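LbaCas13a H328A (C2c2) (Lachnospiraceae bacterium NK4A179, PDB 5WLH) binds pre-crRNA as a Cas13a CRISPR effector and, guided by that RNA, acts as an RNA-targeting nuclease that probably cleaves at adenosines. Local coordinates at residues 255-260 / 1144-1149; 454-459 / 1132-1137; 1139-1144 / 1170-1175; 1211-1216 / 1224-1229. All blocks are in the same frame, centred on the assembly; numbering follows the deposited sequence.

Interaction 1. Residues 255-260 / 1144-1149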
loop_
_atom_site.group_PDB
_atom_site.type_symbol
_atom_site.label_atom_id
_atom_site.label_comp_id
_atom_site.label_asym_id
_atom_site.label_seq_id
_atom_site.Cartn_x
_atom_site.Cartn_y
_atom_site.Cartn_z
ATOM N N ASP A 255 -0.740 -9.403 -35.383
ATOM C CA ASP A 255 0.059 -8.364 -36.018
ATOM C C ASP A 255 1.060 -7.706 -35.075
ATOM O O ASP A 255 1.551 -6.612 -35.387
ATOM C CB ASP A 255 -0.863 -7.304 -36.625
ATOM C CG ASP A 255 -2.100 -7.057 -35.779
ATOM O OD1 ASP A 255 -2.208 -7.666 -34.692
ATOM O OD2 ASP A 255 -2.965 -6.262 -36.205
ATOM N N GLY A 256 1.376 -8.331 -33.942
ATOM C CA GLY A 256 2.278 -7.712 -32.986
ATOM C C GLY A 256 1.730 -6.436 -32.385
ATOM O O GLY A 256 2.491 -5.487 -32.155
ATOM N N LYS A 257 0.413 -6.375 -32.175
ATOM C CA LYS A 257 -0.256 -5.254 -31.526
ATOM C C LYS A 257 -0.785 -5.718 -30.180
ATOM O O LYS A 257 -1.338 -6.814 -30.071
ATOM C CB LYS A 257 -1.423 -4.732 -32.365
ATOM C CG LYS A 257 -1.028 -4.270 -33.772
ATOM C CD LYS A 257 0.111 -3.269 -33.706
ATOM C CE LYS A 257 0.667 -2.925 -35.084
ATOM N NZ LYS A 257 1.779 -1.929 -34.957
ATOM N N PHE A 258 -0.619 -4.889 -29.156
ATOM C CA PHE A 258 -1.183 -5.216 -27.850
ATOM C C PHE A 258 -2.675 -4.894 -27.853
ATOM O O PHE A 258 -3.090 -3.855 -28.365
ATOM C CB PHE A 258 -0.500 -4.395 -26.749
ATOM C CG PHE A 258 0.810 -4.951 -26.269
ATOM C CD1 PHE A 258 0.921 -6.265 -25.838
ATOM C CD2 PHE A 258 1.924 -4.130 -26.198
ATOM C CE1 PHE A 258 2.125 -6.746 -25.356
ATOM C CE2 PHE A 258 3.121 -4.607 -25.719
ATOM C CZ PHE A 258 3.220 -5.920 -25.297
ATOM N N ALA A 259 -3.475 -5.780 -27.262
ATOM C CA ALA A 259 -4.898 -5.524 -27.077
ATOM C C ALA A 259 -5.351 -6.236 -25.812
ATOM O O ALA A 259 -4.662 -7.134 -25.313
ATOM C CB ALA A 259 -5.719 -6.000 -28.271
ATOM N N ILE A 260 -6.536 -5.852 -25.311
ATOM C CA ILE A 260 -7.066 -6.549 -24.140
ATOM C C ILE A 260 -7.224 -8.016 -24.488
ATOM O O ILE A 260 -7.589 -8.379 -25.617
ATOM C CB ILE A 260 -8.396 -5.940 -23.656
ATOM C CG1 ILE A 260 -9.476 -6.060 -24.751
ATOM C CG2 ILE A 260 -8.165 -4.503 -23.163
ATOM C CD1 ILE A 260 -10.884 -5.679 -24.299
ATOM N N CYS A 1144 -5.393 4.640 -30.935
ATOM C CA CYS A 1144 -5.685 5.558 -32.033
ATOM C C CYS A 1144 -4.744 5.311 -33.201
ATOM O O CYS A 1144 -5.174 5.224 -34.364
ATOM C CB CYS A 1144 -5.582 7.000 -31.541
ATOM S SG CYS A 1144 -6.032 8.213 -32.822
ATOM N N LEU A 1145 -3.450 5.177 -32.903
ATOM C CA LEU A 1145 -2.468 4.899 -33.946
ATOM C C LEU A 1145 -2.826 3.651 -34.722
ATOM O O LEU A 1145 -2.540 3.557 -35.921
ATOM C CB LEU A 1145 -1.075 4.723 -33.338
ATOM C CG LEU A 1145 -0.193 5.932 -33.100
ATOM C CD1 LEU A 1145 1.061 5.489 -32.360
ATOM C CD2 LEU A 1145 0.183 6.601 -34.418
ATOM N N ASN A 1146 -3.459 2.687 -34.065
ATOM C CA ASN A 1146 -3.684 1.391 -34.673
ATOM C C ASN A 1146 -5.097 1.219 -35.211
ATOM O O ASN A 1146 -5.467 0.113 -35.599
ATOM C CB ASN A 1146 -3.320 0.300 -33.665
ATOM C CG ASN A 1146 -1.822 0.137 -33.550
ATOM O OD1 ASN A 1146 -1.212 -0.502 -34.391
ATOM N ND2 ASN A 1146 -1.214 0.754 -32.544
ATOM N N ASN A 1147 -5.884 2.283 -35.275
ATOM C CA ASN A 1147 -7.162 2.203 -35.963
ATOM C C ASN A 1147 -7.086 2.999 -37.266
ATOM O O ASN A 1147 -6.046 3.569 -37.618
ATOM C CB ASN A 1147 -8.320 2.657 -35.056
ATOM C CG ASN A 1147 -8.304 4.153 -34.733
ATOM O OD1 ASN A 1147 -7.854 4.986 -35.516
ATOM N ND2 ASN A 1147 -8.835 4.497 -33.557
ATOM N N ASP A 1148 -8.213 3.046 -37.974
ATOM C CA ASP A 1148 -8.271 3.689 -39.280
ATOM C C ASP A 1148 -8.701 5.146 -39.218
ATOM O O ASP A 1148 -8.825 5.776 -40.271
ATOM C CB ASP A 1148 -9.205 2.905 -40.221
ATOM C CG ASP A 1148 -10.664 2.869 -39.745
ATOM O OD1 ASP A 1148 -11.080 3.690 -38.892
ATOM O OD2 ASP A 1148 -11.413 1.996 -40.240
ATOM N N SER A 1149 -8.958 5.692 -38.029
ATOM C CA SER A 1149 -9.362 7.084 -37.934
ATOM C C SER A 1149 -8.294 7.995 -38.541
ATOM O O SER A 1149 -7.113 7.637 -38.659
ATOM C CB SER A 1149 -9.631 7.473 -36.480
ATOM O OG SER A 1149 -8.415 7.591 -35.752
#
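Two torsions lead the stem of Lys257 to Asn1146: CG stands opposite the carbonyl carbon (chi1 -58°) and the chain bends once more at chi2 (-53°) before running out straight. Asn1146 has its CG in the same type of position (chi1 -76°), which carries the amide across the gap. The methylenes, more than the ammonium, do the touching. Lys257 CD lies 3.1 Å from Asn1146 OD1, a tight C-H to oxygen approach, while Lys257 NZ is 3.4 Å from that oxygen. A long flexible lysine suits this partly exposed spot at the protein surface, where only two side chains meet. The other end of the amide is turned back into its own helix, Asn1146 ND2 donating to the carbonyl O of Tyr1142 and so fixing how the amide is rotated. One residue further on, Asn1147 OD1 takes two bonds, from Ser1149 OG at 2.7 Å and from Ser1149 N at 2.8 Å, the latter from above the carbonyl plane. Its ND2 reaches the carbonyls of Ser285 and Ala288. The whole is a helix C-terminus running into an Asx turn, met by the turn end of a two-stranded antiparallel hairpin, 250-252 with 258-260.

Interaction 2. Residues 454-459 / 1132-1137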
loop_
_atom_site.group_PDB
_atom_site.type_symbol
_atom_site.label_atom_id
_atom_site.label_comp_id
_atom_site.label_asym_id
_atom_site.label_seq_id
_atom_site.Cartn_x
_atom_site.Cartn_y
_atom_site.Cartn_z
ATOM N N ALA A 454 1.153 -2.116 -20.885
ATOM C CA ALA A 454 1.894 -3.038 -21.753
ATOM C C ALA A 454 2.747 -2.291 -22.783
ATOM O O ALA A 454 3.906 -2.660 -23.025
ATOM C CB ALA A 454 0.924 -4.004 -22.437
ATOM N N VAL A 455 2.202 -1.241 -23.392
ATOM C CA VAL A 455 2.957 -0.501 -24.411
ATOM C C VAL A 455 4.178 0.159 -23.786
ATOM O O VAL A 455 5.290 0.076 -24.316
ATOM C CB VAL A 455 2.053 0.539 -25.098
ATOM C CG1 VAL A 455 2.890 1.499 -25.958
ATOM C CG2 VAL A 455 1.001 -0.153 -25.926
ATOM N N TYR A 456 3.988 0.827 -22.643
ATOM C CA TYR A 456 5.096 1.523 -22.001
ATOM C C TYR A 456 6.224 0.571 -21.634
ATOM O O TYR A 456 7.410 0.894 -21.802
ATOM C CB TYR A 456 4.622 2.225 -20.730
ATOM C CG TYR A 456 5.750 2.931 -20.010
ATOM C CD1 TYR A 456 6.307 4.090 -20.544
ATOM C CD2 TYR A 456 6.259 2.452 -18.812
ATOM C CE1 TYR A 456 7.329 4.752 -19.895
ATOM C CE2 TYR A 456 7.288 3.115 -18.154
ATOM C CZ TYR A 456 7.823 4.261 -18.716
ATOM O OH TYR A 456 8.839 4.942 -18.095
ATOM N N ASN A 457 5.878 -0.591 -21.097
ATOM C CA ASN A 457 6.913 -1.461 -20.577
ATOM C C ASN A 457 7.566 -2.291 -21.669
ATOM O O ASN A 457 8.760 -2.600 -21.568
ATOM C CB ASN A 457 6.328 -2.353 -19.489
ATOM C CG ASN A 457 6.165 -1.597 -18.190
ATOM O OD1 ASN A 457 7.142 -1.371 -17.484
ATOM N ND2 ASN A 457 4.959 -1.143 -17.906
ATOM N N TYR A 458 6.829 -2.637 -22.709
ATOM C CA TYR A 458 7.308 -3.614 -23.666
ATOM C C TYR A 458 7.356 -3.147 -25.115
ATOM O O TYR A 458 7.857 -3.902 -25.958
ATOM C CB TYR A 458 6.455 -4.886 -23.583
ATOM C CG TYR A 458 6.410 -5.477 -22.196
ATOM C CD1 TYR A 458 7.577 -5.640 -21.451
ATOM C CD2 TYR A 458 5.205 -5.868 -21.630
ATOM C CE1 TYR A 458 7.548 -6.179 -20.181
ATOM C CE2 TYR A 458 5.166 -6.415 -20.349
ATOM C CZ TYR A 458 6.333 -6.551 -19.637
ATOM O OH TYR A 458 6.313 -7.090 -18.379
ATOM N N ALA A 459 6.862 -1.954 -25.440
ATOM C CA ALA A 459 6.860 -1.517 -26.834
ATOM C C ALA A 459 7.450 -0.121 -27.000
ATOM O O ALA A 459 7.125 0.578 -27.965
ATOM C CB ALA A 459 5.450 -1.574 -27.429
ATOM N N ASP A 1132 -0.539 6.413 -14.094
ATOM C CA ASP A 1132 -1.689 5.885 -14.803
ATOM C C ASP A 1132 -2.264 6.876 -15.804
ATOM O O ASP A 1132 -2.863 6.450 -16.791
ATOM C CB ASP A 1132 -2.732 5.421 -13.795
ATOM C CG ASP A 1132 -2.286 4.158 -13.088
ATOM O OD1 ASP A 1132 -1.507 3.397 -13.708
ATOM O OD2 ASP A 1132 -2.679 3.950 -11.941
ATOM N N LEU A 1133 -2.065 8.174 -15.585
ATOM C CA LEU A 1133 -2.391 9.161 -16.614
ATOM C C LEU A 1133 -1.542 8.918 -17.854
ATOM O O LEU A 1133 -2.065 8.828 -18.963
ATOM C CB LEU A 1133 -2.177 10.582 -16.077
ATOM C CG LEU A 1133 -2.381 11.720 -17.082
ATOM C CD1 LEU A 1133 -3.751 11.590 -17.743
ATOM C CD2 LEU A 1133 -2.246 13.057 -16.364
ATOM N N MET A 1134 -0.230 8.747 -17.671
ATOM C CA MET A 1134 0.621 8.429 -18.812
ATOM C C MET A 1134 0.189 7.138 -19.480
ATOM O O MET A 1134 0.154 7.045 -20.714
ATOM C CB MET A 1134 2.080 8.322 -18.381
ATOM C CG MET A 1134 2.932 7.798 -19.520
ATOM S SD MET A 1134 4.579 7.482 -18.917
ATOM C CE MET A 1134 4.344 5.886 -18.116
ATOM N N ASN A 1135 -0.118 6.107 -18.677
ATOM C CA ASN A 1135 -0.547 4.837 -19.250
ATOM C C ASN A 1135 -1.866 4.992 -20.004
ATOM O O ASN A 1135 -2.058 4.373 -21.054
ATOM C CB ASN A 1135 -0.707 3.786 -18.155
ATOM C CG ASN A 1135 0.614 3.184 -17.720
ATOM O OD1 ASN A 1135 1.647 3.422 -18.319
ATOM N ND2 ASN A 1135 0.577 2.425 -16.640
ATOM N N PHE A 1136 -2.810 5.756 -19.438
ATOM C CA PHE A 1136 -4.061 5.998 -20.139
ATOM C C PHE A 1136 -3.788 6.632 -21.490
ATOM O O PHE A 1136 -4.294 6.171 -22.522
ATOM C CB PHE A 1136 -4.985 6.923 -19.344
ATOM C CG PHE A 1136 -6.265 7.204 -20.070
ATOM C CD1 PHE A 1136 -6.342 8.222 -21.034
ATOM C CD2 PHE A 1136 -7.379 6.410 -19.851
ATOM C CE1 PHE A 1136 -7.513 8.431 -21.737
ATOM C CE2 PHE A 1136 -8.569 6.636 -20.539
ATOM C CZ PHE A 1136 -8.638 7.648 -21.477
ATOM N N GLN A 1137 -3.004 7.712 -21.485
ATOM C CA GLN A 1137 -2.689 8.405 -22.734
ATOM C C GLN A 1137 -1.970 7.483 -23.705
ATOM O O GLN A 1137 -2.307 7.439 -24.889
ATOM C CB GLN A 1137 -1.851 9.641 -22.455
ATOM C CG GLN A 1137 -2.626 10.716 -21.706
ATOM C CD GLN A 1137 -1.756 11.874 -21.305
ATOM O OE1 GLN A 1137 -0.656 11.692 -20.773
ATOM N NE2 GLN A 1137 -2.241 13.078 -21.551
HETATM O O HOH W 1 3.369 1.145 -16.571
#
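Tyr456 and Met1134 form a Met-aromatic contact where the end of helix 429-458 packs against the long helix 1106-1145. The Met1134 methyl is centred over one ring face, CE lying 3.6 Å from the Tyr456 ring centroid and only 10° off the normal, a CH-pi arrangement. SD of Met1134 sits obliquely, 4.5 Å from that centroid. The methionine is extended until its last bond, and the bend there (chi3 80°) brings CE over the ring; an unbranched, pliable chain is well suited to this. Beside it, Asn1135 OD1 approaches Tyr456 CB at 4.0 Å. Further out, Tyr609 packs edge-to-face with the Tyr456 ring and Cys1177 touches it, while Tyr456 OH makes a weak hydrogen bond to Ser606 OG. Ser606 belongs to a sequence that fits the R-X4-H signature of HEPN nucleases, which places this packing next to a probable nuclease motif. A serine in place of Tyr456 would probably open a gap under the Met1134 methyl and leave Tyr609 without its aromatic mate. Buried polar groups at the margin are joined by a water, which accepts from Asn1135 ND2 at 3.1 Å and, weakly, from Asn457 ND2.

Interaction 3. Residues 1139-1144 / 1170-1175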
loop_
_atom_site.group_PDB
_atom_site.type_symbol
_atom_site.label_atom_id
_atom_site.label_comp_id
_atom_site.label_asym_id
_atom_site.label_seq_id
_atom_site.Cartn_x
_atom_site.Cartn_y
_atom_site.Cartn_z
ATOM N N GLY A 1139 -2.122 4.192 -23.830
ATOM C CA GLY A 1139 -3.006 3.160 -24.335
ATOM C C GLY A 1139 -4.008 3.715 -25.321
ATOM O O GLY A 1139 -4.278 3.102 -26.360
ATOM N N TYR A 1140 -4.552 4.888 -25.012
ATOM C CA TYR A 1140 -5.534 5.535 -25.867
ATOM C C TYR A 1140 -4.914 5.935 -27.206
ATOM O O TYR A 1140 -5.450 5.619 -28.274
ATOM C CB TYR A 1140 -6.090 6.738 -25.113
ATOM C CG TYR A 1140 -7.021 7.606 -25.894
ATOM C CD1 TYR A 1140 -8.380 7.341 -25.912
ATOM C CD2 TYR A 1140 -6.545 8.684 -26.632
ATOM C CE1 TYR A 1140 -9.257 8.156 -26.625
ATOM C CE2 TYR A 1140 -7.411 9.498 -27.357
ATOM C CZ TYR A 1140 -8.763 9.227 -27.343
ATOM O OH TYR A 1140 -9.624 10.040 -28.054
ATOM N N HIS A 1141 -3.766 6.609 -27.176
ATOM C CA HIS A 1141 -3.183 7.021 -28.454
ATOM C C HIS A 1141 -2.563 5.854 -29.201
ATOM O O HIS A 1141 -2.510 5.880 -30.435
ATOM C CB HIS A 1141 -2.181 8.137 -28.227
ATOM C CG HIS A 1141 -2.836 9.411 -27.813
ATOM N ND1 HIS A 1141 -3.510 10.217 -28.706
ATOM C CD2 HIS A 1141 -3.006 9.968 -26.593
ATOM C CE1 HIS A 1141 -4.017 11.250 -28.059
ATOM N NE2 HIS A 1141 -3.727 11.122 -26.773
ATOM N N TYR A 1142 -2.127 4.817 -28.486
ATOM C CA TYR A 1142 -1.724 3.582 -29.144
ATOM C C TYR A 1142 -2.895 2.961 -29.885
ATOM O O TYR A 1142 -2.764 2.535 -31.043
ATOM C CB TYR A 1142 -1.165 2.595 -28.117
ATOM C CG TYR A 1142 -0.710 1.273 -28.677
ATOM C CD1 TYR A 1142 0.548 1.140 -29.266
ATOM C CD2 TYR A 1142 -1.516 0.151 -28.585
ATOM C CE1 TYR A 1142 0.984 -0.096 -29.741
ATOM C CE2 TYR A 1142 -1.089 -1.084 -29.052
ATOM C CZ TYR A 1142 0.165 -1.196 -29.616
ATOM O OH TYR A 1142 0.576 -2.419 -30.072
ATOM N N ALA A 1143 -4.053 2.883 -29.224
ATOM C CA ALA A 1143 -5.255 2.437 -29.913
ATOM C C ALA A 1143 -5.558 3.332 -31.102
ATOM O O ALA A 1143 -5.951 2.845 -32.169
ATOM C CB ALA A 1143 -6.443 2.403 -28.940
ATOM N N CYS A 1144 -5.393 4.640 -30.935
ATOM C CA CYS A 1144 -5.685 5.558 -32.033
ATOM C C CYS A 1144 -4.744 5.311 -33.201
ATOM O O CYS A 1144 -5.174 5.224 -34.364
ATOM C CB CYS A 1144 -5.582 7.000 -31.541
ATOM S SG CYS A 1144 -6.032 8.213 -32.822
ATOM N N GLY A 1170 5.986 6.650 -34.659
ATOM C CA GLY A 1170 5.228 6.543 -33.413
ATOM C C GLY A 1170 5.368 7.791 -32.564
ATOM O O GLY A 1170 5.434 7.702 -31.324
ATOM N N ALA A 1171 5.403 8.956 -33.213
ATOM C CA ALA A 1171 5.773 10.205 -32.557
ATOM C C ALA A 1171 4.893 10.498 -31.356
ATOM O O ALA A 1171 5.399 10.913 -30.309
ATOM C CB ALA A 1171 5.683 11.372 -33.543
ATOM N N ILE A 1172 3.570 10.313 -31.496
ATOM C CA ILE A 1172 2.670 10.644 -30.392
ATOM C C ILE A 1172 3.062 9.866 -29.146
ATOM O O ILE A 1172 3.028 10.400 -28.039
ATOM C CB ILE A 1172 1.198 10.396 -30.768
ATOM C CG1 ILE A 1172 0.275 10.680 -29.563
ATOM C CG2 ILE A 1172 0.985 9.001 -31.225
ATOM C CD1 ILE A 1172 0.226 12.102 -29.158
ATOM N N LEU A 1173 3.475 8.610 -29.315
ATOM C CA LEU A 1173 3.834 7.798 -28.152
ATOM C C LEU A 1173 5.124 8.291 -27.523
ATOM O O LEU A 1173 5.225 8.396 -26.297
ATOM C CB LEU A 1173 3.971 6.331 -28.558
ATOM C CG LEU A 1173 2.768 5.694 -29.225
ATOM C CD1 LEU A 1173 3.104 4.258 -29.629
ATOM C CD2 LEU A 1173 1.546 5.756 -28.307
ATOM N N TYR A 1174 6.125 8.589 -28.354
ATOM C CA TYR A 1174 7.354 9.190 -27.857
ATOM C C TYR A 1174 7.044 10.456 -27.069
ATOM O O TYR A 1174 7.534 10.648 -25.951
ATOM C CB TYR A 1174 8.295 9.507 -29.040
ATOM C CG TYR A 1174 9.521 10.262 -28.586
ATOM C CD1 TYR A 1174 9.503 11.647 -28.439
ATOM C CD2 TYR A 1174 10.685 9.582 -28.257
ATOM C CE1 TYR A 1174 10.611 12.329 -27.974
ATOM C CE2 TYR A 1174 11.818 10.259 -27.799
ATOM C CZ TYR A 1174 11.773 11.629 -27.671
ATOM O OH TYR A 1174 12.873 12.294 -27.188
ATOM N N GLN A 1175 6.220 11.335 -27.647
ATOM C CA GLN A 1175 5.990 12.639 -27.044
ATOM C C GLN A 1175 5.203 12.520 -25.751
ATOM O O GLN A 1175 5.415 13.316 -24.827
ATOM C CB GLN A 1175 5.282 13.552 -28.050
ATOM C CG GLN A 1175 6.185 13.824 -29.287
ATOM C CD GLN A 1175 7.060 15.037 -29.069
ATOM O OE1 GLN A 1175 8.192 14.928 -28.608
ATOM N NE2 GLN A 1175 6.515 16.206 -29.339
#
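His1141 lies with its imidazole between two neighbours: Ile1172 CD1 is 4.2 Å above one face of the His1141 ring, offset toward the rim, and Tyr1140 CD2 is over the centre of the opposite face. The isoleucine chain crosses the histidine at about a right angle, and Ile1172 CG1 comes within 3.8 Å of His1141 CB. With CG1 anti to the Ile1172 nitrogen (chi1 177°), this longer branch is the one that reaches the imidazole. The polar end of the histidine is served separately, ND1 being hydrogen-bonded to Tyr1155 OH. These are neighbouring helices packed almost exactly antiparallel: the axes of 1139-1144 and 1171-1175 approach to 9.6 Å at 171°, and the connection between them holds the short helix 1153-1156 and strands 1157-1160 and 1166-1169. Gly1170 takes the N-cap position of the second helix with backbone angles at which a CB would jam against the preceding carbonyl O. Leu1173 uses both methyls. Its CD2 rests on the first helix's backbone, 3.8 Å from Tyr1142 N, whereas CD1 meets the edge of the Tyr1142 ring, 4.0 Å from CD1 of that tyrosine. At the far end of the ring, Tyr1142 OH is hydrogen-bonded to Phe258 N of the strand 258-260.

Interaction 4. Residues 1211-1216 / 1224-1229; sequences EFYRYA and DCYASG
An Asx motif at Asp1224 and the type I beta turn from Cys1225 to Ser1228 fold back on the last turns of helix 1205-1216, where Tyr1213 grips the aspartate. Tyr1213 OH donates to Asp1224 OD2 over a short 2.5 Å, meeting it on the syn side and 17° out of the carboxylate plane; ring and carboxylate are inclined at 64°. Asp1224 OD1 serves its own chain, accepting from Ala1227 N at 3.0 Å from above the carboxylate plane. Carrying CG anti to the backbone N (chi1 -171°) puts the carboxylate where both donors can use it. Beside this polar pair the packing is apolar. Tyr1226 CB sits 3.6 Å from Tyr1213 CE1, with the two tyrosine rings oblique to each other. Phe1212 brings its ring edge to the turn, CE1 lying 3.8 Å from Tyr1226 N, and Cys1225 SG is also at that ring's edge. Small residues allow the closest backbone approach, Ala1216 CB meeting Cys1225 CB at 3.6 Å. With an alanine at Asp1224, the Tyr1213 hydroxyl would probably lose its acceptor, and the turn the side-chain bond at Ala1227 N. Since each carboxylate oxygen receives a hydrogen, Asp1224 is probably ionised, a single charge tying helix and turn together.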
loop_
_atom_site.group_PDB
_atom_site.type_symbol
_atom_site.label_atom_id
_atom_site.label_comp_id
_atom_site.label_asym_id
_atom_site.label_seq_id
_atom_site.Cartn_x
_atom_site.Cartn_y
_atom_site.Cartn_z
ATOM N N GLU A 1211 4.964 22.232 -23.868
ATOM C CA GLU A 1211 5.621 21.913 -25.126
ATOM C C GLU A 1211 4.822 20.895 -25.923
ATOM O O GLU A 1211 4.728 20.990 -27.154
ATOM C CB GLU A 1211 7.031 21.405 -24.846
ATOM C CG GLU A 1211 7.901 22.460 -24.235
ATOM C CD GLU A 1211 9.118 21.883 -23.556
ATOM O OE1 GLU A 1211 9.215 20.637 -23.460
ATOM O OE2 GLU A 1211 9.970 22.678 -23.113
ATOM N N PHE A 1212 4.235 19.907 -25.241
ATOM C CA PHE A 1212 3.403 18.933 -25.934
ATOM C C PHE A 1212 2.249 19.614 -26.647
ATOM O O PHE A 1212 1.935 19.279 -27.797
ATOM C CB PHE A 1212 2.855 17.912 -24.945
ATOM C CG PHE A 1212 2.075 16.828 -25.588
ATOM C CD1 PHE A 1212 0.708 16.997 -25.862
ATOM C CD2 PHE A 1212 2.684 15.643 -25.929
ATOM C CE1 PHE A 1212 -0.010 15.990 -26.456
ATOM C CE2 PHE A 1212 1.963 14.628 -26.531
ATOM C CZ PHE A 1212 0.607 14.800 -26.787
ATOM N N TYR A 1213 1.596 20.551 -25.964
ATOM C CA TYR A 1213 0.537 21.336 -26.587
ATOM C C TYR A 1213 1.030 22.014 -27.861
ATOM O O TYR A 1213 0.320 22.039 -28.866
ATOM C CB TYR A 1213 0.007 22.364 -25.594
ATOM C CG TYR A 1213 -1.138 21.852 -24.734
ATOM C CD1 TYR A 1213 -0.900 21.028 -23.630
ATOM C CD2 TYR A 1213 -2.461 22.189 -25.026
ATOM C CE1 TYR A 1213 -1.947 20.563 -22.835
ATOM C CE2 TYR A 1213 -3.512 21.720 -24.242
ATOM C CZ TYR A 1213 -3.249 20.911 -23.148
ATOM O OH TYR A 1213 -4.290 20.439 -22.372
ATOM N N ARG A 1214 2.259 22.542 -27.848
ATOM C CA ARG A 1214 2.806 23.194 -29.034
ATOM C C ARG A 1214 3.249 22.195 -30.093
ATOM O O ARG A 1214 3.294 22.543 -31.278
ATOM C CB ARG A 1214 3.966 24.122 -28.652
ATOM C CG ARG A 1214 3.554 25.106 -27.572
ATOM C CD ARG A 1214 3.311 26.514 -28.104
ATOM N NE ARG A 1214 4.186 26.869 -29.216
ATOM C CZ ARG A 1214 3.771 27.351 -30.385
ATOM N NH1 ARG A 1214 2.482 27.521 -30.636
ATOM N NH2 ARG A 1214 4.659 27.649 -31.316
ATOM N N TYR A 1215 3.549 20.960 -29.701
ATOM C CA TYR A 1215 3.716 19.884 -30.666
ATOM C C TYR A 1215 2.393 19.534 -31.328
ATOM O O TYR A 1215 2.298 19.453 -32.556
ATOM C CB TYR A 1215 4.307 18.654 -29.971
ATOM C CG TYR A 1215 3.952 17.329 -30.613
ATOM C CD1 TYR A 1215 4.431 16.991 -31.873
ATOM C CD2 TYR A 1215 3.161 16.399 -29.942
ATOM C CE1 TYR A 1215 4.125 15.797 -32.450
ATOM C CE2 TYR A 1215 2.848 15.197 -30.509
ATOM C CZ TYR A 1215 3.327 14.889 -31.757
ATOM O OH TYR A 1215 3.012 13.686 -32.323
ATOM N N ALA A 1216 1.366 19.304 -30.526
ATOM C CA ALA A 1216 0.086 18.870 -31.059
ATOM C C ALA A 1216 -0.673 19.996 -31.738
ATOM O O ALA A 1216 -1.643 19.726 -32.445
ATOM C CB ALA A 1216 -0.771 18.293 -29.934
ATOM N N ASP A 1224 -7.432 19.890 -28.322
ATOM C CA ASP A 1224 -6.581 19.543 -27.178
ATOM C C ASP A 1224 -6.273 18.043 -27.256
ATOM O O ASP A 1224 -6.972 17.219 -26.659
ATOM C CB ASP A 1224 -7.239 19.916 -25.855
ATOM C CG ASP A 1224 -6.291 19.778 -24.663
ATOM O OD1 ASP A 1224 -5.315 19.007 -24.759
ATOM O OD2 ASP A 1224 -6.504 20.455 -23.634
ATOM N N CYS A 1225 -5.191 17.711 -27.968
ATOM C CA CYS A 1225 -4.774 16.320 -28.102
ATOM C C CYS A 1225 -4.378 15.723 -26.753
ATOM O O CYS A 1225 -4.646 14.547 -26.482
ATOM C CB CYS A 1225 -3.608 16.225 -29.088
ATOM S SG CYS A 1225 -2.932 14.559 -29.289
ATOM N N TYR A 1226 -3.719 16.510 -25.904
ATOM C CA TYR A 1226 -3.313 16.008 -24.588
ATOM C C TYR A 1226 -4.508 15.463 -23.820
ATOM O O TYR A 1226 -4.422 14.410 -23.167
ATOM C CB TYR A 1226 -2.648 17.139 -23.808
ATOM C CG TYR A 1226 -2.323 16.855 -22.365
ATOM C CD1 TYR A 1226 -3.276 17.061 -21.368
ATOM C CD2 TYR A 1226 -1.054 16.420 -21.986
ATOM C CE1 TYR A 1226 -2.991 16.821 -20.060
ATOM C CE2 TYR A 1226 -0.755 16.183 -20.656
ATOM C CZ TYR A 1226 -1.738 16.387 -19.701
ATOM O OH TYR A 1226 -1.478 16.171 -18.374
ATOM N N ALA A 1227 -5.630 16.165 -23.896
ATOM C CA ALA A 1227 -6.840 15.808 -23.175
ATOM C C ALA A 1227 -7.734 14.842 -23.940
ATOM O O ALA A 1227 -8.829 14.526 -23.456
ATOM C CB ALA A 1227 -7.632 17.079 -22.824
ATOM N N SER A 1228 -7.320 14.375 -25.123
ATOM C CA SER A 1228 -8.178 13.486 -25.895
ATOM C C SER A 1228 -8.417 12.199 -25.121
ATOM O O SER A 1228 -7.478 11.599 -24.588
ATOM C CB SER A 1228 -7.562 13.179 -27.261
ATOM O OG SER A 1228 -8.515 12.541 -28.097
ATOM N N GLY A 1229 -9.684 11.809 -25.007
ATOM C CA GLY A 1229 -10.045 10.638 -24.240
ATOM C C GLY A 1229 -10.123 10.842 -22.739
ATOM O O GLY A 1229 -10.678 9.980 -22.051
#

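Interactions 1, 2 and 3 all use helix 1106-1145, in the order 2, 3, 1 along it, with centres about 9 Å apart between 2 and 3 and about 10 Å between 1 and 3. Interaction 4 lies later in the chain, its centre about 11 Å from that of interaction 3, and is joined to the helix by Tyr1140 OH with Ser1228 OG and Gln1137 NE2 with Tyr1226 O, both probable hydrogen bonds. Segments 255-260 and 454-459 come from far earlier in the sequence and touch each other through Phe258. The long helix thus gathers distant parts of the chain, all on the same side of the chain's centre, with nearest atoms about 5 to 12 Å from the bound RNA.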